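Local structure of terminal oxygenase component of carbazole (Janthinobacterium sp., 7BUG) at residues E128-V133 with M158-K163; T149-L154 with S263-G268. The protein catalyses, as the terminal oxygenase of carbazole 1,9a-dioxygenase, the angular dioxygenation of carbazole, using a Rieske [2Fe-2S] cluster and a mononuclear iron. One frame throughout, in Å; residues are numbered along the deposited sequence.

Interaction 1 (E128-V133 with M158-K163)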
loop_
_atom_site.group_PDB
_atom_site.type_symbol
_atom_site.label_atom_id
_atom_site.label_comp_id
_atom_site.label_asym_id
_atom_site.label_seq_id
_atom_site.Cartn_x
_atom_site.Cartn_y
_atom_site.Cartn_z
ATOM N N GLU A 128 21.502 -29.189 -9.966
ATOM C CA GLU A 128 20.543 -30.033 -9.221
ATOM C C GLU A 128 21.330 -31.000 -8.363
ATOM O O GLU A 128 22.315 -31.546 -8.862
ATOM C CB GLU A 128 19.718 -30.858 -10.201
ATOM C CG GLU A 128 19.056 -30.034 -11.225
ATOM C CD GLU A 128 18.101 -30.897 -11.984
ATOM O OE1 GLU A 128 18.479 -31.357 -13.083
ATOM O OE2 GLU A 128 17.032 -31.111 -11.456
ATOM N N ALA A 129 20.970 -31.151 -7.103
ATOM C CA ALA A 129 21.574 -32.128 -6.200
ATOM C C ALA A 129 20.488 -32.620 -5.263
ATOM O O ALA A 129 19.731 -31.790 -4.756
ATOM C CB ALA A 129 22.682 -31.508 -5.442
ATOM N N LYS A 130 20.370 -33.917 -5.103
ATOM C CA LYS A 130 19.390 -34.534 -4.163
ATOM C C LYS A 130 17.948 -34.133 -4.519
ATOM O O LYS A 130 17.148 -33.956 -3.602
ATOM C CB LYS A 130 19.761 -34.165 -2.724
ATOM C CG LYS A 130 21.146 -34.610 -2.294
ATOM C CD LYS A 130 21.349 -36.092 -2.567
ATOM C CE LYS A 130 22.331 -36.760 -1.642
ATOM N NZ LYS A 130 22.502 -38.191 -1.993
ATOM N N GLY A 131 17.648 -33.979 -5.806
ATOM C CA GLY A 131 16.321 -33.594 -6.291
ATOM C C GLY A 131 15.961 -32.170 -5.925
ATOM O O GLY A 131 14.798 -31.834 -6.063
ATOM N N CYS A 132 16.960 -31.333 -5.585
ATOM C CA CYS A 132 16.743 -29.890 -5.272
ATOM C C CYS A 132 17.456 -29.035 -6.305
ATOM O O CYS A 132 18.615 -29.354 -6.702
ATOM C CB CYS A 132 17.247 -29.535 -3.885
ATOM S SG CYS A 132 16.520 -30.572 -2.586
ATOM N N VAL A 133 16.826 -27.927 -6.697
ATOM C CA VAL A 133 17.405 -27.004 -7.692
ATOM C C VAL A 133 18.054 -25.846 -6.944
ATOM O O VAL A 133 17.314 -25.095 -6.284
ATOM C CB VAL A 133 16.330 -26.491 -8.661
ATOM C CG1 VAL A 133 16.862 -25.436 -9.623
ATOM C CG2 VAL A 133 15.673 -27.640 -9.405
ATOM N N MET A 158 22.465 -40.378 1.217
ATOM C CA MET A 158 21.417 -39.540 1.857
ATOM C C MET A 158 20.277 -39.279 0.867
ATOM O O MET A 158 20.514 -38.741 -0.232
ATOM C CB MET A 158 22.030 -38.225 2.334
ATOM C CG MET A 158 21.038 -37.383 3.123
ATOM S SD MET A 158 20.697 -38.051 4.760
ATOM C CE MET A 158 22.280 -37.925 5.588
ATOM N N GLU A 159 19.079 -39.783 1.175
ATOM C CA GLU A 159 17.862 -39.543 0.372
ATOM C C GLU A 159 17.158 -38.323 0.965
ATOM O O GLU A 159 16.948 -38.273 2.218
ATOM C CB GLU A 159 16.959 -40.775 0.307
ATOM C CG GLU A 159 17.573 -41.885 -0.530
ATOM C CD GLU A 159 17.943 -41.488 -1.955
ATOM O OE1 GLU A 159 17.118 -40.832 -2.639
ATOM O OE2 GLU A 159 19.057 -41.887 -2.401
ATOM N N ILE A 160 16.899 -37.378 0.090
ATOM C CA ILE A 160 16.279 -36.089 0.471
ATOM C C ILE A 160 14.867 -36.036 -0.086
ATOM O O ILE A 160 14.651 -36.272 -1.277
ATOM C CB ILE A 160 17.148 -34.940 -0.035
ATOM C CG1 ILE A 160 18.512 -34.871 0.667
ATOM C CG2 ILE A 160 16.372 -33.643 0.062
ATOM C CD1 ILE A 160 18.490 -34.700 2.170
ATOM N N LEU A 161 13.933 -35.656 0.775
ATOM C CA LEU A 161 12.539 -35.437 0.382
ATOM C C LEU A 161 12.113 -34.126 1.046
ATOM O O LEU A 161 12.580 -33.855 2.147
ATOM C CB LEU A 161 11.702 -36.626 0.839
ATOM C CG LEU A 161 11.982 -37.935 0.097
ATOM C CD1 LEU A 161 11.322 -39.102 0.841
ATOM C CD2 LEU A 161 11.479 -37.825 -1.311
ATOM N N GLY A 162 11.199 -33.391 0.438
ATOM C CA GLY A 162 10.901 -32.098 1.066
ATOM C C GLY A 162 9.602 -31.465 0.677
ATOM O O GLY A 162 8.747 -32.042 -0.044
ATOM N N LYS A 163 9.497 -30.219 1.102
ATOM C CA LYS A 163 8.361 -29.338 0.833
ATOM C C LYS A 163 8.880 -27.894 0.762
ATOM O O LYS A 163 9.814 -27.578 1.506
ATOM C CB LYS A 163 7.385 -29.481 2.002
ATOM C CG LYS A 163 6.118 -28.718 1.802
ATOM C CD LYS A 163 5.237 -28.772 2.998
ATOM C CE LYS A 163 4.123 -27.782 2.797
ATOM N NZ LYS A 163 3.402 -27.629 4.066
HETATM O O HOH W 1 14.355 -34.355 -3.208
#
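Lys130 reaches from the tip of a tight hairpin to the first residues of strand 158-167, and in one of its two modelled conformers the side chain can be followed atom by atom. Lys130 CB lies 3.7 Å from Ile160 CG1, and Lys130 CG stays on that same methylene at 4.0 Å. A bend at chi2 (-52°) then turns the chain along the strand towards Met158, so that CD and CE come up to Met158 O, with CE also lying near Met158 CB. At the end, Lys130 NZ donates to Met158 O over 2.7 Å; the C=O...N angle of 143°, in the carbonyl plane, puts the ammonium on a lone pair. The same NZ bonds Asp155 O, so two backbone carbonyls hold it.

The hairpin joins strands 123-129 and 132-137 of the Rieske domain through a type I' turn, Ala129 to Cys132, with Lys130 and Gly131 both at positive phi. It meets the catalytic domain at strand 158-167, an outermost strand, within this chain, of an antiparallel sheet with the helix-grip fold of the Bet v 1-like clan.

Ile160 crosses the lysine chain at about a right angle. Its CG1 branch faces the lysine methylenes, while Ile160 CG2, anti to the backbone N, points to Cys132 SG at 4.1 Å. An alanine here is likely to open a gap beside Lys130 CB and CG and leave Cys132 SG without its apolar neighbour on this strand. Beside this greasy patch a water bridges the two backbones, donating to Lys130 O at 2.8 Å and to Ile160 O at 2.7 Å. On the strand's other side, Leu161 packs against Tyr313 and Phe317 of helix 307-327.

Interaction 2 (T149-L154 with S263-G268)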
loop_
_atom_site.group_PDB
_atom_site.type_symbol
_atom_site.label_atom_id
_atom_site.label_comp_id
_atom_site.label_asym_id
_atom_site.label_seq_id
_atom_site.Cartn_x
_atom_site.Cartn_y
_atom_site.Cartn_z
ATOM N N THR A 149 26.051 -25.851 1.841
ATOM C CA THR A 149 25.106 -26.913 2.243
ATOM C C THR A 149 25.624 -27.468 3.544
ATOM O O THR A 149 26.831 -27.439 3.809
ATOM C CB THR A 149 24.921 -28.018 1.198
ATOM O OG1 THR A 149 26.192 -28.593 0.885
ATOM C CG2 THR A 149 24.318 -27.535 -0.092
ATOM N N PRO A 150 24.737 -27.910 4.444
ATOM C CA PRO A 150 25.207 -28.406 5.724
ATOM C C PRO A 150 25.945 -29.713 5.511
ATOM O O PRO A 150 25.696 -30.430 4.537
ATOM C CB PRO A 150 23.907 -28.686 6.503
ATOM C CG PRO A 150 22.914 -27.810 5.812
ATOM C CD PRO A 150 23.271 -27.847 4.335
ATOM N N PRO A 151 26.784 -30.108 6.475
ATOM C CA PRO A 151 27.419 -31.426 6.389
ATOM C C PRO A 151 26.363 -32.547 6.261
ATOM O O PRO A 151 25.294 -32.459 6.875
ATOM C CB PRO A 151 28.186 -31.554 7.714
ATOM C CG PRO A 151 28.302 -30.162 8.266
ATOM C CD PRO A 151 27.117 -29.391 7.706
ATOM N N ASN A 152 26.695 -33.563 5.453
ATOM C CA ASN A 152 25.940 -34.829 5.200
ATOM C C ASN A 152 24.827 -34.622 4.174
ATOM O O ASN A 152 24.300 -35.596 3.696
ATOM C CB ASN A 152 25.467 -35.507 6.502
ATOM C CG ASN A 152 26.638 -35.794 7.436
ATOM O OD1 ASN A 152 26.914 -35.031 8.353
ATOM N ND2 ASN A 152 27.420 -36.824 7.123
ATOM N N PHE A 153 24.417 -33.386 3.851
ATOM C CA PHE A 153 23.319 -33.179 2.894
ATOM C C PHE A 153 23.645 -33.840 1.559
ATOM O O PHE A 153 22.740 -34.454 0.958
ATOM C CB PHE A 153 23.035 -31.700 2.696
ATOM C CG PHE A 153 21.911 -31.426 1.732
ATOM C CD1 PHE A 153 20.604 -31.581 2.148
ATOM C CD2 PHE A 153 22.148 -31.066 0.413
ATOM C CE1 PHE A 153 19.550 -31.359 1.277
ATOM C CE2 PHE A 153 21.099 -30.869 -0.463
ATOM C CZ PHE A 153 19.794 -30.968 -0.005
ATOM N N LEU A 154 24.911 -33.759 1.124
ATOM C CA LEU A 154 25.332 -34.320 -0.187
ATOM C C LEU A 154 25.923 -35.741 -0.057
ATOM O O LEU A 154 26.457 -36.246 -1.062
ATOM C CB LEU A 154 26.332 -33.360 -0.825
ATOM C CG LEU A 154 25.781 -31.976 -1.171
ATOM C CD1 LEU A 154 26.902 -31.069 -1.669
ATOM C CD2 LEU A 154 24.660 -32.049 -2.192
ATOM N N SER A 263 22.616 -27.069 14.034
ATOM C CA SER A 263 23.608 -26.125 13.488
ATOM C C SER A 263 22.950 -25.271 12.408
ATOM O O SER A 263 21.993 -25.738 11.753
ATOM C CB SER A 263 24.829 -26.861 12.952
ATOM O OG SER A 263 24.445 -27.884 12.055
ATOM N N ILE A 264 23.436 -24.044 12.312
ATOM C CA ILE A 264 23.007 -23.115 11.254
ATOM C C ILE A 264 24.231 -22.806 10.389
ATOM O O ILE A 264 25.344 -22.625 10.918
ATOM C CB ILE A 264 22.360 -21.857 11.853
ATOM C CG1 ILE A 264 21.711 -21.011 10.757
ATOM C CG2 ILE A 264 23.390 -21.056 12.670
ATOM C CD1 ILE A 264 20.429 -21.595 10.160
ATOM N N TRP A 265 24.019 -22.723 9.090
ATOM C CA TRP A 265 25.120 -22.546 8.098
ATOM C C TRP A 265 24.780 -21.383 7.184
ATOM O O TRP A 265 23.611 -21.291 6.759
ATOM C CB TRP A 265 25.268 -23.845 7.300
ATOM C CG TRP A 265 25.532 -25.015 8.194
ATOM C CD1 TRP A 265 24.611 -25.778 8.842
ATOM C CD2 TRP A 265 26.823 -25.470 8.652
ATOM N NE1 TRP A 265 25.223 -26.716 9.639
ATOM C CE2 TRP A 265 26.585 -26.541 9.544
ATOM C CE3 TRP A 265 28.146 -25.071 8.388
ATOM C CZ2 TRP A 265 27.624 -27.229 10.173
ATOM C CZ3 TRP A 265 29.161 -25.734 9.038
ATOM C CH2 TRP A 265 28.902 -26.797 9.905
ATOM N N LEU A 266 25.786 -20.599 6.800
ATOM C CA LEU A 266 25.627 -19.716 5.623
ATOM C C LEU A 266 25.285 -20.570 4.410
ATOM O O LEU A 266 25.869 -21.628 4.199
ATOM C CB LEU A 266 26.869 -18.855 5.396
ATOM C CG LEU A 266 27.000 -17.641 6.311
ATOM C CD1 LEU A 266 28.435 -17.125 6.240
ATOM C CD2 LEU A 266 26.035 -16.528 5.917
ATOM N N PRO A 267 24.413 -20.073 3.504
ATOM C CA PRO A 267 23.815 -18.729 3.611
ATOM C C PRO A 267 22.550 -18.567 4.484
ATOM O O PRO A 267 22.033 -17.454 4.611
ATOM C CB PRO A 267 23.404 -18.431 2.156
ATOM C CG PRO A 267 23.026 -19.822 1.627
ATOM C CD PRO A 267 24.050 -20.738 2.245
ATOM N N GLY A 268 22.071 -19.648 5.059
ATOM C CA GLY A 268 20.880 -19.614 5.924
ATOM C C GLY A 268 20.153 -20.940 5.853
ATOM O O GLY A 268 19.014 -21.038 5.313
#
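The backbones of 149-154 and 263-268 come closest at Pro150 and Trp265, 6.3 Å between CA atoms, where a type II turn from Pro150 to Phe153 packs against Trp265 of strand 261-265. This is an inner strand of the catalytic domain's helix-grip sheet, and the turn belongs to the loop leading into strand 158-167.

Two consecutive prolines cover one face of the Trp265 indole, each over a different ring. Pro150 CA stands 4.1 Å from the centroid of the five-membered ring of Trp265, only 10° off its normal, while Pro150 CB leans towards Trp265 CD1 at 3.8 Å. Pro151 is closer: its CD makes a CH-pi contact with the six-membered ring of Trp265 and lies 3.3 Å from Trp265 CZ2, with CG beside it over CZ2 and CH2. The tryptophan CG is anti to its own carbonyl carbon (chi1 -57°), which turns the ring out to meet the loop. Ser263, two residues back on the strand, holds the NE1 side of the indole through a bent bond: Trp265 NE1 donates to Ser263 OG over 2.8 Å, with the hydroxyl oxygen 24° out of the ring plane.

How the interactions relate
The loop segment 149-154 of interaction 2 runs, after three more residues, into strand 158-167, which carries segment 158-163 of interaction 1, and the two contacts, centred 14 Å apart, touch. Phe153 makes much of the join: Phe153 CE1 lies 3.6 Å from Ile160 CD1, and its carbonyl O is 3.5 Å from Lys130 CE. Met158 CE also packs on Asn152 O at 3.6 Å, and Ala129 CB meets Leu154 CD2. Both contacts reach the same sheet, interaction 1 at an outermost strand within this chain and interaction 2 at an inner one. Neither is at the Rieske cluster or the mononuclear iron; a bound 2-methoxyethanol lies about 10 Å from the Lys130 side chain and about 11 Å from that of Pro150.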